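Local coordinates for N-terminal acetyltransferase B complex subunit MDM20 (PDB 5K04), which probably serves as the non-catalytic, auxiliary subunit of the NatB complex, which acetylates the N-termini of proteins, at residues L578-I583 with N619-T624. Residues are numbered along the deposited sequence; the frame is centred on the assembly and turned at random.
Sequences LLVYSI and NLLKIT
Leu-621 reaches across from helix 608-625 and sets its isobutyl group against Ile-583 and Val-580 of helix 571-584. Most of the touching is done by Ile-583 CG2. This methyl lies 3.8 Å from Leu-621 CB and 4.0 Å from Leu-621 CD2, with CG almost as near, so it meets the leucine at its base and branch point and not just at its end. The torsion explains the choice of branch: with chi1 at -66°, CG2 stands opposite the backbone N of Ile-583 and is turned to the leucine, while CG1 takes the position beside that N and carries CD1 to 4.1 Å from Leu-621 CD1. The two side chains cross at about a right angle. Leu-621 CD1 also extends one turn back along the partner helix, where it lies 4.2 Å from Val-580 CA and slightly farther from Val-580 CG2, a looser touch than that on Ile-583. No hydrogen bond spans the two segments; the contact is entirely apolar and buried.

In each of the two segments a hydroxyl turns back on its own helix: Ser-582 OG bonds to Leu-578 O at 2.6 Å, and Thr-624 OG1 to Leu-620 O; in both cases the hydroxyl and the backbone N of the same residue reach the carbonyl oxygen from opposite faces of its plane.

The pair belongs to the all-helical array of this NatB subunit. Helix 591-601, between the two in sequence, adds Phe-597 against Val-580, Leu-593 against Ile-583 and Leu-594 against Lys-622, so it touches both helices; helices 506-521 and 525-537 pack on helix 571-584 through Leu-578 and Tyr-581, and helix 630-643 packs on 608-625.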
loop_
_atom_site.group_PDB
_atom_site.type_symbol
_atom_site.label_atom_id
_atom_site.label_comp_id
_atom_site.label_asym_id
_atom_site.label_seq_id
_atom_site.Cartn_x
_atom_site.Cartn_y
_atom_site.Cartn_z
ATOM N N LEU A 578 20.229 5.647 -4.995
ATOM C CA LEU A 578 19.651 6.370 -6.124
ATOM C C LEU A 578 20.423 7.654 -6.402
ATOM O O LEU A 578 20.620 8.025 -7.564
ATOM C CB LEU A 578 18.177 6.657 -5.855
ATOM C CG LEU A 578 17.352 5.385 -5.629
ATOM C CD1 LEU A 578 15.883 5.725 -5.476
ATOM C CD2 LEU A 578 17.554 4.401 -6.769
ATOM N N LEU A 579 20.892 8.328 -5.351
ATOM C CA LEU A 579 21.798 9.457 -5.549
ATOM C C LEU A 579 23.069 9.014 -6.255
ATOM O O LEU A 579 23.492 9.640 -7.239
ATOM C CB LEU A 579 22.127 10.108 -4.213
ATOM C CG LEU A 579 20.894 10.700 -3.522
ATOM C CD1 LEU A 579 21.256 11.323 -2.185
ATOM C CD2 LEU A 579 20.261 11.734 -4.424
ATOM N N VAL A 580 23.680 7.922 -5.779
ATOM C CA VAL A 580 24.898 7.407 -6.410
ATOM C C VAL A 580 24.699 7.295 -7.915
ATOM O O VAL A 580 25.466 7.849 -8.710
ATOM C CB VAL A 580 25.305 6.046 -5.798
ATOM C CG1 VAL A 580 26.382 5.361 -6.665
ATOM C CG2 VAL A 580 25.825 6.213 -4.384
ATOM N N TYR A 581 23.652 6.581 -8.325
ATOM C CA TYR A 581 23.437 6.376 -9.751
ATOM C C TYR A 581 23.116 7.692 -10.449
ATOM O O TYR A 581 23.538 7.917 -11.586
ATOM C CB TYR A 581 22.335 5.328 -9.965
ATOM C CG TYR A 581 22.838 3.915 -9.721
ATOM C CD1 TYR A 581 23.515 3.214 -10.719
ATOM C CD2 TYR A 581 22.647 3.285 -8.502
ATOM C CE1 TYR A 581 23.989 1.921 -10.511
ATOM C CE2 TYR A 581 23.113 1.990 -8.286
ATOM C CZ TYR A 581 23.796 1.316 -9.294
ATOM O OH TYR A 581 24.260 0.036 -9.071
ATOM N N SER A 582 22.396 8.586 -9.767
ATOM C CA SER A 582 22.090 9.892 -10.340
ATOM C C SER A 582 23.361 10.697 -10.579
ATOM O O SER A 582 23.473 11.419 -11.578
ATOM C CB SER A 582 21.143 10.657 -9.415
ATOM O OG SER A 582 19.949 9.931 -9.171
ATOM N N ILE A 583 24.330 10.576 -9.670
ATOM C CA ILE A 583 25.578 11.330 -9.766
ATOM C C ILE A 583 26.494 10.732 -10.828
ATOM O O ILE A 583 27.029 11.447 -11.678
ATOM C CB ILE A 583 26.263 11.371 -8.391
ATOM C CG1 ILE A 583 25.408 12.186 -7.417
ATOM C CG2 ILE A 583 27.675 11.911 -8.522
ATOM C CD1 ILE A 583 25.613 11.846 -5.942
ATOM N N ASN A 619 33.703 10.053 -1.792
ATOM C CA ASN A 619 35.023 10.412 -2.295
ATOM C C ASN A 619 35.184 10.010 -3.751
ATOM O O ASN A 619 35.838 10.718 -4.534
ATOM C CB ASN A 619 36.105 9.754 -1.432
ATOM C CG ASN A 619 36.194 10.372 -0.045
ATOM O OD1 ASN A 619 35.209 10.884 0.481
ATOM N ND2 ASN A 619 37.388 10.364 0.528
ATOM N N LEU A 620 34.599 8.867 -4.127
ATOM C CA LEU A 620 34.734 8.361 -5.487
ATOM C C LEU A 620 34.027 9.273 -6.477
ATOM O O LEU A 620 34.564 9.575 -7.551
ATOM C CB LEU A 620 34.172 6.941 -5.567
ATOM C CG LEU A 620 34.118 6.300 -6.958
ATOM C CD1 LEU A 620 35.526 6.192 -7.558
ATOM C CD2 LEU A 620 33.424 4.938 -6.918
ATOM N N LEU A 621 32.826 9.732 -6.122
ATOM C CA LEU A 621 32.031 10.546 -7.028
ATOM C C LEU A 621 32.579 11.962 -7.125
ATOM O O LEU A 621 32.585 12.551 -8.209
ATOM C CB LEU A 621 30.578 10.548 -6.557
ATOM C CG LEU A 621 29.975 9.140 -6.462
ATOM C CD1 LEU A 621 28.675 9.150 -5.677
ATOM C CD2 LEU A 621 29.743 8.562 -7.851
ATOM N N LYS A 622 33.055 12.511 -5.999
ATOM C CA LYS A 622 33.629 13.855 -5.990
ATOM C C LYS A 622 34.855 13.937 -6.895
ATOM O O LYS A 622 35.040 14.915 -7.630
ATOM C CB LYS A 622 33.983 14.259 -4.551
ATOM C CG LYS A 622 33.072 15.340 -3.962
ATOM C CD LYS A 622 33.704 16.033 -2.763
ATOM C CE LYS A 622 34.062 17.484 -3.031
ATOM N NZ LYS A 622 32.948 18.431 -2.754
ATOM N N ILE A 623 35.684 12.894 -6.870
ATOM C CA ILE A 623 36.920 12.847 -7.640
ATOM C C ILE A 623 36.651 12.648 -9.126
ATOM O O ILE A 623 37.398 13.152 -9.970
ATOM C CB ILE A 623 37.785 11.722 -7.056
ATOM C CG1 ILE A 623 38.576 12.208 -5.854
ATOM C CG2 ILE A 623 38.661 11.100 -8.073
ATOM C CD1 ILE A 623 39.030 11.046 -5.028
ATOM N N THR A 624 35.589 11.927 -9.474
ATOM C CA THR A 624 35.275 11.633 -10.870
ATOM C C THR A 624 34.252 12.576 -11.494
ATOM O O THR A 624 34.280 12.769 -12.710
ATOM C CB THR A 624 34.754 10.202 -10.995
ATOM O OG1 THR A 624 33.629 10.030 -10.121
ATOM C CG2 THR A 624 35.858 9.214 -10.619
#